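Ulvan Lyase-PL25 (Pseudoalteromonas sp. PLSV, PDB 5UAM) degrades ulvan, the sulfated cell-wall polysaccharide of green seaweeds, as a family 25 polysaccharide lyase with a beta-propeller fold. Local coordinates at residues S205-K210 with W221-G226; S236-V241 with T256-V261; T294-T299 with N345-G350; W303-S308 with A320-I325. All blocks are in the same frame, centred on the assembly; numbering follows the deposited sequence.

In the fold
Contacts 1, 2 and 4 are buried, whereas contact 3 lies at the surface. Contacts 1 and 2 follow one another through a single curled antiparallel sheet, in which strands 217-227 and 232-243 are neighbours. Contact 2 is a paired antiparallel region carrying a salt bridge and a zinc ligand; contact 1 is mostly apolar, a leucine on an indole face with one hydrogen bond. Contact 4 belongs to the hairpin of strands 303-311 and 317-324 in the next sheet and depends mainly on backbone bonds. It is nested in the loop closed by contact 3, which joins the two sheets by side-chain packing and a water bridge. Contacts 2 and 4 touch through polar groups, their centres about 8 Å apart.

Contact 1: residues S205-K210 with W221-G226; sequences SFLKHK and WYAWAG. With EDO (1,2-ethanediol), chain J; PO4 (phosphate ion), chain E.
Leu207 lies across one face of the Trp221 indole, the two side chains crossing at about a right angle. Its CB is over the five-membered ring, 3.7 Å from Trp221 CD1, while CD2 reaches over the centre of the indole, 4.0 Å above its plane. The third apolar point, Leu207 CD1, meets Trp221 CB and CG.

The rim of the same indole makes the polar bond. Trp221 NE1 donates to Lys208 O at 2.9 Å with an angle of 159°; the oxygen lies in the indole plane, whereas the N-H approaches from above the carbonyl plane, 56° out of it. With CG anti to its own carbonyl carbon (chi1 -57°), Trp221 starts its ring off toward the 205-210 segment. One indole is thus fixed both by its face and by its edge.

Two residues along, Ala223 CB is 4.3 Å from Leu207 CD1 and meets the Phe206 ring at its edge, at CE2. Phe206 and Leu207 both face Trp188 in a classic beta bulge.

Tyr222 points away from this packing; its OH donates to phosphate O2 at 2.6 Å. That ion, probably from the crystallisation liquor, is also held by His99, His119, Arg180 and His184, consistent with a substrate-binding pocket.

The contact belongs to the hairpin of strands 204-211 and 217-227. Strand 188-193 flanks it, with Trp188 touching Leu207 and Ala223, while strand 232-243 packs Tyr237 on Leu207 and Val235 on Ala223.

Contact 2: residues S236-V241 with T256-V261; sequences SYDYHV and TERHDV. With ZN (zinc ion), chain D; EDO (1,2-ethanediol), chain M; EDO (1,2-ethanediol), chain H.
Arg258 grips the Asp238 carboxylate in a side-on salt bridge with two nitrogens, one to each oxygen: NE to OD2 at 2.8 Å and NH2 to OD1 at 2.9 Å. The carboxylate and guanidinium planes stand 48° apart; OD1 is met on its syn lone pair. Asp238 OD2 has a second partner in Thr304 OG1, and ethanediol, probably from the crystallisation liquor, occupies both NH1 and NH2 of Arg258.

Just before strand 258-267, Glu257 O accepts a hydrogen bond from His240 ND1 at 2.8 Å, from above the carbonyl plane, and also a weak bond from Val241 N. With ND1 held in this way, the other ring nitrogen, His240 NE2, is turned to the zinc at 2.0 Å, where His184, Cys242 and His254 complete the site.

These are antiparallel strands of the propeller: Tyr239 and His259 form a hydrogen-bonded pair and His240 and Arg258 a non-hydrogen-bonded one. His259 N donates to Tyr239 O at 2.8 Å.

On the His259 side, NE2 donates to Glu257 OE2 at 2.7 Å, in the ring plane and on the anti lone pair, while ND1 is bonded to Leu302 O. Glu257 OE1 pairs with Trp243 NE1. Asp260 O is buried with no partner in the model.

Contact 3: residues T294-T299 with N345-G350; sequences TMAMRT and NEWVGG. With EDO (1,2-ethanediol), chain L.
Ala296 and Trp347 form the middle of a surface contact between two sheets, made by packing with no direct hydrogen bond across it. Strand 295-297 adds to strand 258-267, and strand 347-352 is an outermost strand of the next sheet. Ala296 CB sits over the centre of the six-membered ring of Trp347, 3.5 Å from its centroid and only 8° off the normal, a CH-pi contact. The backbone also comes close: Ala296 O is 3.1 Å from Trp347 CB.

The polar link is a water, which donates to Met295 O at 2.8 Å and accepts from Trp347 NE1 at 2.9 Å. Met295 O takes a second bond, at 2.7 Å, from O1 of an ethanediol probably left from the crystallisation liquor.

Ala296 and Met297 both lie opposite Val261 of strand 258-267, a classic beta bulge at the edge of this propeller sheet. Met297, its chain bent at chi2 and chi3, brings CE within 3.7 Å of Val348 C and near Gly349 O. At Gly349 and Gly350 phi is near 100°, where a CB would be jammed against the preceding carbonyl oxygen. The Trp347 ring also meets Trp342 edge-to-face, and Pro317 and Ile319 of strand 317-324 pack against it.

Contact 4: residues W303-S308 with A320-I325; sequences WTFNGS and AINAGI
Phe305 O is gripped twice by one residue: Asn322 N donates to it at 3.0 Å and Asn322 ND2 at 3.1 Å. The backbone N-H arrives 19° from the carbonyl plane, the amide N-H from well above it. Asn322 CG lies anti to its own carbonyl carbon, beside the backbone N (chi1 -56°), which starts the amide off on the same side as that N-H. Asn322 OD1 is bonded to Thr337 OG1.

Phe305 N returns a bond to Asn322 O at 2.9 Å, making this an antiparallel hydrogen-bonded pair. The two side chains lie side by side, with ND2 at the ring's edge and the planes 42° apart. Trp303 and Gly324 form a second such pair. Between them, Thr304 and Ala323 are a non-hydrogen-bonded pair, Thr304 CG2 touching Ala323 CB at 4.0 Å, and Ile321 CD1 packs against Thr304 CB and Phe305 O.

At the far end, Gly307 and Ser308 both face Ala320, a classic beta bulge. Gly307 CA comes within 3.2 Å of Ala320 O, with which a CB would clash, and Ala320 N donates to Ser308 O at 2.9 Å.

This hairpin of strands 303-311 and 317-324 meets strand 258-267 through Thr304 and Arg258 backbones, continues to strand 336-342 by Ile321 with Arg338, and touches strand 362-367 at Phe365 through Ser308 and Ala320, and at Arg362 through Phe305 and Asn322.

Contact 1: residues S205-K210 with W221-G226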
# COMPACT_ATOMS: atom_id res chain seq x y z
N SER A 205 17.73 0.02 -8.55
CA SER A 205 16.64 0.66 -9.29
C SER A 205 15.94 -0.34 -10.20
O SER A 205 16.60 -1.00 -11.02
CB SER A 205 17.15 1.81 -10.16
OG SER A 205 17.62 2.88 -9.39
N PHE A 206 14.61 -0.41 -10.11
CA PHE A 206 13.84 -1.27 -11.01
C PHE A 206 12.88 -0.51 -11.93
O PHE A 206 12.48 -1.06 -12.97
CB PHE A 206 13.12 -2.42 -10.27
CG PHE A 206 12.01 -1.97 -9.36
CD1 PHE A 206 12.25 -1.66 -8.03
CD2 PHE A 206 10.72 -1.87 -9.84
CE1 PHE A 206 11.23 -1.26 -7.20
CE2 PHE A 206 9.69 -1.48 -9.02
CZ PHE A 206 9.94 -1.16 -7.70
N LEU A 207 12.57 0.75 -11.64
CA LEU A 207 11.83 1.60 -12.56
C LEU A 207 12.57 2.92 -12.68
O LEU A 207 12.94 3.52 -11.67
CB LEU A 207 10.39 1.88 -12.11
CG LEU A 207 9.44 0.70 -12.33
CD1 LEU A 207 8.16 0.89 -11.50
CD2 LEU A 207 9.10 0.54 -13.80
N LYS A 208 12.80 3.35 -13.91
CA LYS A 208 13.61 4.53 -14.22
C LYS A 208 12.77 5.79 -14.36
O LYS A 208 11.82 5.83 -15.15
CB LYS A 208 14.29 4.28 -15.57
CG LYS A 208 15.14 5.43 -16.09
CD LYS A 208 16.39 5.59 -15.25
CE LYS A 208 17.37 6.47 -15.96
NZ LYS A 208 18.64 6.61 -15.18
N HIS A 209 13.18 6.85 -13.67
CA HIS A 209 12.72 8.19 -13.98
C HIS A 209 13.73 8.87 -14.89
O HIS A 209 14.94 8.64 -14.80
CB HIS A 209 12.53 9.04 -12.70
CG HIS A 209 13.75 9.79 -12.28
ND1 HIS A 209 14.79 9.21 -11.57
CD2 HIS A 209 14.13 11.08 -12.49
CE1 HIS A 209 15.73 10.10 -11.35
NE2 HIS A 209 15.35 11.25 -11.90
N LYS A 210 13.23 9.73 -15.78
CA LYS A 210 14.07 10.42 -16.75
C LYS A 210 13.22 11.40 -17.53
O LYS A 210 11.99 11.30 -17.53
CB LYS A 210 14.76 9.46 -17.74
CG LYS A 210 13.78 8.54 -18.50
CD LYS A 210 14.53 7.74 -19.57
CE LYS A 210 13.67 6.66 -20.21
NZ LYS A 210 12.52 7.24 -20.95
N TRP A 221 6.52 7.04 -11.65
CA TRP A 221 5.84 5.76 -11.47
C TRP A 221 5.23 5.63 -10.08
O TRP A 221 5.66 6.28 -9.13
CB TRP A 221 6.83 4.61 -11.62
CG TRP A 221 7.56 4.58 -12.92
CD1 TRP A 221 8.83 5.07 -13.19
CD2 TRP A 221 7.08 4.02 -14.15
NE1 TRP A 221 9.14 4.83 -14.50
CE2 TRP A 221 8.09 4.19 -15.11
CE3 TRP A 221 5.89 3.37 -14.52
CZ2 TRP A 221 7.95 3.74 -16.42
CZ3 TRP A 221 5.75 2.93 -15.82
CH2 TRP A 221 6.77 3.12 -16.76
N TYR A 222 4.28 4.70 -9.98
CA TYR A 222 3.79 4.23 -8.69
C TYR A 222 3.65 2.71 -8.76
O TYR A 222 3.02 2.18 -9.67
CB TYR A 222 2.42 4.84 -8.35
CG TYR A 222 2.49 6.32 -8.08
CD1 TYR A 222 2.37 7.24 -9.12
CD2 TYR A 222 2.69 6.82 -6.80
CE1 TYR A 222 2.46 8.60 -8.89
CE2 TYR A 222 2.78 8.16 -6.56
CZ TYR A 222 2.64 9.07 -7.61
OH TYR A 222 2.73 10.42 -7.38
N ALA A 223 4.25 2.02 -7.80
CA ALA A 223 4.33 0.56 -7.84
C ALA A 223 3.77 -0.05 -6.56
O ALA A 223 3.78 0.56 -5.50
CB ALA A 223 5.79 0.10 -8.02
N TRP A 224 3.29 -1.28 -6.70
CA TRP A 224 2.87 -2.12 -5.59
C TRP A 224 3.53 -3.48 -5.77
O TRP A 224 3.30 -4.17 -6.78
CB TRP A 224 1.35 -2.27 -5.57
CG TRP A 224 0.75 -2.81 -4.30
CD1 TRP A 224 0.24 -2.07 -3.26
CD2 TRP A 224 0.60 -4.18 -3.92
NE1 TRP A 224 -0.25 -2.90 -2.29
CE2 TRP A 224 -0.04 -4.20 -2.67
CE3 TRP A 224 0.92 -5.40 -4.53
CZ2 TRP A 224 -0.34 -5.38 -2.01
CZ3 TRP A 224 0.61 -6.57 -3.86
CH2 TRP A 224 -0.00 -6.55 -2.64
N ALA A 225 4.36 -3.85 -4.80
CA ALA A 225 5.09 -5.10 -4.82
C ALA A 225 4.55 -6.04 -3.77
O ALA A 225 4.31 -5.64 -2.62
CB ALA A 225 6.57 -4.85 -4.53
N GLY A 226 4.37 -7.31 -4.13
CA GLY A 226 3.90 -8.31 -3.21
C GLY A 226 4.51 -9.66 -3.53
O GLY A 226 5.19 -9.84 -4.54
C1 EDO J . 18.68 7.99 -11.80
O1 EDO J . 17.67 7.77 -12.79
C2 EDO J . 19.69 9.01 -12.31
O2 EDO J . 19.00 10.23 -12.60
P PO4 E . 3.11 11.92 -3.94
O1 PO4 E . 2.82 13.22 -4.65
O2 PO4 E . 3.40 10.85 -4.92
O3 PO4 E . 1.85 11.59 -3.17
O4 PO4 E . 4.32 12.14 -3.04

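Contact 2: residues S236-V241 with T256-V261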
# COMPACT_ATOMS: atom_id res chain seq x y z
N SER A 236 2.91 -4.60 -9.68
CA SER A 236 2.03 -3.89 -10.59
C SER A 236 2.29 -2.40 -10.42
O SER A 236 2.66 -1.93 -9.35
CB SER A 236 0.56 -4.21 -10.36
OG SER A 236 0.19 -3.91 -9.03
N TYR A 237 2.13 -1.65 -11.50
CA TYR A 237 2.49 -0.25 -11.42
C TYR A 237 1.73 0.55 -12.46
O TYR A 237 1.34 0.03 -13.49
CB TYR A 237 4.00 -0.04 -11.58
CG TYR A 237 4.72 -0.73 -12.73
CD1 TYR A 237 5.05 -2.09 -12.66
CD2 TYR A 237 5.18 -0.00 -13.82
CE1 TYR A 237 5.77 -2.69 -13.66
CE2 TYR A 237 5.90 -0.60 -14.82
CZ TYR A 237 6.20 -1.95 -14.73
OH TYR A 237 6.96 -2.54 -15.74
N ASP A 238 1.49 1.83 -12.15
CA ASP A 238 0.98 2.77 -13.14
C ASP A 238 2.00 3.87 -13.40
O ASP A 238 2.98 4.04 -12.66
CB ASP A 238 -0.44 3.31 -12.83
CG ASP A 238 -0.54 4.18 -11.56
OD1 ASP A 238 0.25 4.03 -10.62
OD2 ASP A 238 -1.49 5.01 -11.50
N TYR A 239 1.78 4.59 -14.49
CA TYR A 239 2.70 5.61 -14.97
C TYR A 239 2.16 7.01 -14.66
O TYR A 239 1.00 7.31 -14.95
CB TYR A 239 2.91 5.46 -16.47
CG TYR A 239 3.77 6.55 -17.07
CD1 TYR A 239 5.14 6.52 -16.97
CD2 TYR A 239 3.19 7.59 -17.80
CE1 TYR A 239 5.92 7.50 -17.53
CE2 TYR A 239 3.96 8.59 -18.37
CZ TYR A 239 5.33 8.53 -18.24
OH TYR A 239 6.09 9.51 -18.81
N HIS A 240 3.02 7.85 -14.10
CA HIS A 240 2.71 9.25 -13.82
C HIS A 240 3.40 10.13 -14.87
O HIS A 240 4.63 10.10 -15.01
CB HIS A 240 3.17 9.60 -12.40
CG HIS A 240 3.14 11.06 -12.07
ND1 HIS A 240 2.05 11.87 -12.33
CD2 HIS A 240 4.06 11.85 -11.48
CE1 HIS A 240 2.32 13.10 -11.93
NE2 HIS A 240 3.53 13.11 -11.39
N VAL A 241 2.60 10.88 -15.63
CA VAL A 241 3.09 11.94 -16.51
C VAL A 241 3.42 13.11 -15.60
O VAL A 241 2.53 13.84 -15.18
CB VAL A 241 2.06 12.35 -17.56
CG1 VAL A 241 2.71 13.28 -18.60
CG2 VAL A 241 1.36 11.15 -18.20
N THR A 256 -1.76 15.32 -10.91
CA THR A 256 -1.56 13.93 -10.53
C THR A 256 -1.81 12.96 -11.67
O THR A 256 -2.04 11.77 -11.42
CB THR A 256 -2.46 13.55 -9.35
OG1 THR A 256 -3.83 13.66 -9.74
CG2 THR A 256 -2.20 14.44 -8.15
N GLU A 257 -1.76 13.43 -12.92
CA GLU A 257 -2.08 12.59 -14.08
C GLU A 257 -1.29 11.29 -14.07
O GLU A 257 -0.06 11.29 -14.08
CB GLU A 257 -1.78 13.37 -15.36
CG GLU A 257 -2.22 12.62 -16.60
CD GLU A 257 -2.03 13.39 -17.90
OE1 GLU A 257 -1.79 14.62 -17.86
OE2 GLU A 257 -2.16 12.76 -18.98
N ARG A 258 -2.02 10.17 -14.07
CA ARG A 258 -1.44 8.85 -14.17
C ARG A 258 -2.30 8.05 -15.12
O ARG A 258 -3.50 8.30 -15.24
CB ARG A 258 -1.42 8.14 -12.80
CG ARG A 258 -0.56 8.86 -11.76
CD ARG A 258 -1.04 8.64 -10.32
NE ARG A 258 -0.94 7.25 -9.89
CZ ARG A 258 -0.85 6.84 -8.62
NH1 ARG A 258 -0.84 7.72 -7.63
NH2 ARG A 258 -0.73 5.55 -8.37
N HIS A 259 -1.70 7.09 -15.82
CA HIS A 259 -2.45 6.22 -16.71
C HIS A 259 -1.89 4.81 -16.68
O HIS A 259 -0.72 4.59 -16.36
CB HIS A 259 -2.35 6.66 -18.17
CG HIS A 259 -2.77 8.06 -18.40
ND1 HIS A 259 -4.09 8.47 -18.36
CD2 HIS A 259 -2.04 9.16 -18.69
CE1 HIS A 259 -4.15 9.77 -18.59
NE2 HIS A 259 -2.92 10.21 -18.80
N ASP A 260 -2.75 3.88 -17.08
CA ASP A 260 -2.41 2.51 -17.46
C ASP A 260 -1.98 1.67 -16.27
O ASP A 260 -1.87 2.16 -15.14
CB ASP A 260 -1.34 2.50 -18.57
CG ASP A 260 -1.76 3.32 -19.79
OD1 ASP A 260 -2.97 3.50 -20.05
OD2 ASP A 260 -0.85 3.81 -20.52
N VAL A 261 -1.81 0.37 -16.50
CA VAL A 261 -1.27 -0.50 -15.47
C VAL A 261 -0.40 -1.55 -16.13
O VAL A 261 -0.70 -2.03 -17.23
CB VAL A 261 -2.37 -1.09 -14.53
CG1 VAL A 261 -3.22 -2.13 -15.23
CG2 VAL A 261 -1.76 -1.66 -13.26
ZN ZN D . 4.72 14.64 -10.74
C1 EDO M . 0.41 6.09 -3.98
O1 EDO M . 0.00 7.12 -4.89
C2 EDO M . -0.31 4.83 -4.39
O2 EDO M . 0.06 4.41 -5.70
C1 EDO H . -5.07 10.54 -6.94
O1 EDO H . -6.28 9.75 -6.89
C2 EDO H . -4.43 10.50 -8.33
O2 EDO H . -5.16 11.33 -9.26

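Contact 3: residues T294-T299 with N345-G350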
# COMPACT_ATOMS: atom_id res chain seq x y z
N THR A 294 5.65 -4.93 -20.62
CA THR A 294 4.98 -5.18 -19.35
C THR A 294 3.59 -4.56 -19.24
O THR A 294 2.93 -4.76 -18.21
CB THR A 294 5.82 -4.68 -18.17
OG1 THR A 294 5.96 -3.25 -18.25
CG2 THR A 294 7.18 -5.33 -18.17
N MET A 295 3.12 -3.82 -20.23
CA MET A 295 1.76 -3.27 -20.16
C MET A 295 0.75 -4.39 -19.93
O MET A 295 0.77 -5.42 -20.61
CB MET A 295 1.43 -2.56 -21.46
CG MET A 295 0.03 -1.97 -21.52
SD MET A 295 -0.17 -0.59 -20.41
CE MET A 295 0.80 0.68 -21.23
N ALA A 296 -0.14 -4.17 -18.97
CA ALA A 296 -1.24 -5.10 -18.71
C ALA A 296 -2.58 -4.58 -19.16
O ALA A 296 -3.35 -5.33 -19.75
CB ALA A 296 -1.31 -5.41 -17.21
N MET A 297 -2.89 -3.30 -18.93
CA MET A 297 -4.14 -2.74 -19.45
C MET A 297 -3.98 -1.24 -19.61
O MET A 297 -3.66 -0.54 -18.64
CB MET A 297 -5.29 -3.06 -18.50
CG MET A 297 -6.65 -2.72 -19.08
SD MET A 297 -7.05 -3.67 -20.57
CE MET A 297 -7.14 -5.37 -19.95
N ARG A 298 -4.23 -0.75 -20.82
CA ARG A 298 -4.28 0.68 -21.06
C ARG A 298 -5.61 1.21 -20.54
O ARG A 298 -6.63 0.51 -20.59
CB ARG A 298 -4.11 0.98 -22.55
CG ARG A 298 -2.67 0.75 -22.99
CD ARG A 298 -2.37 1.10 -24.47
NE ARG A 298 -0.91 1.09 -24.66
CZ ARG A 298 -0.19 0.01 -24.96
NH1 ARG A 298 -0.78 -1.17 -25.16
NH2 ARG A 298 1.13 0.10 -25.07
N THR A 299 -5.60 2.44 -20.04
CA THR A 299 -6.81 3.05 -19.50
C THR A 299 -7.27 4.24 -20.32
O THR A 299 -8.12 5.02 -19.87
CB THR A 299 -6.63 3.44 -18.03
OG1 THR A 299 -5.59 4.42 -17.90
CG2 THR A 299 -6.32 2.23 -17.20
N ASN A 345 -3.07 -16.24 -22.15
CA ASN A 345 -2.68 -15.84 -23.50
C ASN A 345 -2.74 -14.34 -23.71
O ASN A 345 -2.01 -13.81 -24.55
CB ASN A 345 -3.54 -16.55 -24.54
CG ASN A 345 -3.37 -18.04 -24.50
OD1 ASN A 345 -2.43 -18.58 -25.05
ND2 ASN A 345 -4.26 -18.72 -23.79
N GLU A 346 -3.61 -13.65 -22.97
CA GLU A 346 -3.77 -12.22 -23.13
C GLU A 346 -4.28 -11.63 -21.83
O GLU A 346 -4.81 -12.33 -20.97
CB GLU A 346 -4.73 -11.87 -24.27
CG GLU A 346 -6.15 -12.37 -24.08
CD GLU A 346 -6.60 -13.39 -25.13
OE1 GLU A 346 -6.01 -13.42 -26.24
OE2 GLU A 346 -7.55 -14.15 -24.84
N TRP A 347 -4.08 -10.33 -21.67
CA TRP A 347 -4.69 -9.60 -20.57
C TRP A 347 -6.13 -9.27 -20.94
O TRP A 347 -6.43 -8.84 -22.06
CB TRP A 347 -3.93 -8.30 -20.31
CG TRP A 347 -2.55 -8.47 -19.80
CD1 TRP A 347 -1.39 -8.43 -20.53
CD2 TRP A 347 -2.18 -8.70 -18.45
NE1 TRP A 347 -0.31 -8.62 -19.69
CE2 TRP A 347 -0.76 -8.79 -18.41
CE3 TRP A 347 -2.89 -8.84 -17.26
CZ2 TRP A 347 -0.07 -9.00 -17.22
CZ3 TRP A 347 -2.19 -9.05 -16.08
CH2 TRP A 347 -0.78 -9.13 -16.08
N VAL A 348 -7.02 -9.48 -19.97
CA VAL A 348 -8.44 -9.26 -20.14
C VAL A 348 -8.96 -8.44 -18.97
O VAL A 348 -8.30 -8.28 -17.94
CB VAL A 348 -9.24 -10.58 -20.30
CG1 VAL A 348 -8.75 -11.33 -21.54
CG2 VAL A 348 -9.11 -11.44 -19.07
N GLY A 349 -10.16 -7.92 -19.14
CA GLY A 349 -10.84 -7.25 -18.05
C GLY A 349 -10.84 -5.75 -18.16
O GLY A 349 -10.94 -5.19 -19.26
N GLY A 350 -10.73 -5.08 -17.02
CA GLY A 350 -10.86 -3.65 -16.94
C GLY A 350 -12.22 -3.19 -16.47
O GLY A 350 -12.44 -1.98 -16.40
C1 EDO L . 2.56 -5.37 -23.58
O1 EDO L . 1.24 -5.88 -23.27
C2 EDO L . 2.58 -4.73 -24.96
O2 EDO L . 1.80 -3.53 -24.94
O HOH W 1 2.42 -7.66 -20.22

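Contact 4: residues W303-S308 with A320-I325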
# COMPACT_ATOMS: atom_id res chain seq x y z
N TRP A 303 -7.66 8.60 -15.72
CA TRP A 303 -6.58 8.78 -14.77
C TRP A 303 -6.62 7.66 -13.72
O TRP A 303 -7.70 7.29 -13.23
CB TRP A 303 -6.71 10.12 -14.06
CG TRP A 303 -6.38 11.31 -14.91
CD1 TRP A 303 -6.44 11.41 -16.28
CD2 TRP A 303 -5.91 12.59 -14.45
NE1 TRP A 303 -6.04 12.66 -16.68
CE2 TRP A 303 -5.71 13.40 -15.57
CE3 TRP A 303 -5.64 13.12 -13.18
CZ2 TRP A 303 -5.27 14.72 -15.48
CZ3 TRP A 303 -5.20 14.43 -13.09
CH2 TRP A 303 -5.02 15.21 -14.23
N THR A 304 -5.45 7.15 -13.37
CA THR A 304 -5.34 5.98 -12.51
C THR A 304 -4.82 6.30 -11.12
O THR A 304 -4.23 7.36 -10.85
CB THR A 304 -4.44 4.91 -13.14
OG1 THR A 304 -3.21 5.53 -13.54
CG2 THR A 304 -5.13 4.30 -14.35
N PHE A 305 -5.08 5.37 -10.22
CA PHE A 305 -4.49 5.34 -8.89
C PHE A 305 -4.27 3.87 -8.61
O PHE A 305 -5.21 3.07 -8.70
CB PHE A 305 -5.43 5.96 -7.85
CG PHE A 305 -4.85 6.04 -6.46
CD1 PHE A 305 -3.99 7.06 -6.11
CD2 PHE A 305 -5.21 5.10 -5.50
CE1 PHE A 305 -3.47 7.12 -4.82
CE2 PHE A 305 -4.69 5.18 -4.23
CZ PHE A 305 -3.84 6.18 -3.90
N ASN A 306 -3.03 3.49 -8.38
CA ASN A 306 -2.68 2.08 -8.37
C ASN A 306 -3.36 1.33 -7.22
O ASN A 306 -3.75 1.90 -6.18
CB ASN A 306 -1.17 1.93 -8.30
CG ASN A 306 -0.70 0.60 -8.77
OD1 ASN A 306 -1.30 -0.01 -9.64
ND2 ASN A 306 0.40 0.13 -8.19
N GLY A 307 -3.51 0.03 -7.43
CA GLY A 307 -4.09 -0.88 -6.47
C GLY A 307 -3.08 -1.92 -6.05
O GLY A 307 -2.08 -1.56 -5.45
N SER A 308 -3.32 -3.19 -6.36
CA SER A 308 -2.49 -4.28 -5.87
C SER A 308 -2.56 -5.42 -6.88
O SER A 308 -3.32 -5.37 -7.85
CB SER A 308 -2.98 -4.77 -4.52
OG SER A 308 -4.35 -5.16 -4.66
N ALA A 320 -5.70 -5.19 -9.42
CA ALA A 320 -6.68 -4.15 -9.11
C ALA A 320 -6.08 -2.82 -9.50
O ALA A 320 -4.97 -2.48 -9.08
CB ALA A 320 -7.00 -4.15 -7.62
N ILE A 321 -6.81 -2.06 -10.32
CA ILE A 321 -6.37 -0.75 -10.76
C ILE A 321 -7.54 0.21 -10.59
O ILE A 321 -8.65 -0.08 -11.05
CB ILE A 321 -5.86 -0.77 -12.22
CG1 ILE A 321 -5.39 0.61 -12.69
CG2 ILE A 321 -6.91 -1.36 -13.16
CD1 ILE A 321 -4.22 1.16 -11.89
N ASN A 322 -7.32 1.35 -9.94
CA ASN A 322 -8.38 2.33 -9.86
C ASN A 322 -8.24 3.32 -11.00
O ASN A 322 -7.13 3.71 -11.34
CB ASN A 322 -8.35 3.07 -8.52
CG ASN A 322 -8.43 2.12 -7.35
OD1 ASN A 322 -9.50 1.60 -7.05
ND2 ASN A 322 -7.30 1.87 -6.73
N ALA A 323 -9.36 3.72 -11.58
CA ALA A 323 -9.31 4.69 -12.66
C ALA A 323 -10.60 5.48 -12.69
O ALA A 323 -11.65 5.00 -12.24
CB ALA A 323 -9.08 4.00 -14.01
N GLY A 324 -10.52 6.69 -13.24
CA GLY A 324 -11.69 7.54 -13.30
C GLY A 324 -11.52 8.64 -14.33
O GLY A 324 -10.41 8.95 -14.76
N ILE A 325 -12.64 9.27 -14.67
CA ILE A 325 -12.64 10.30 -15.69
C ILE A 325 -11.99 11.57 -15.15
O ILE A 325 -12.23 11.97 -14.00
CB ILE A 325 -14.09 10.57 -16.14
CG1 ILE A 325 -14.64 9.32 -16.84
CG2 ILE A 325 -14.18 11.81 -17.04
CD1 ILE A 325 -16.17 9.30 -16.97
O HOH W 2 -2.13 -2.56 -9.41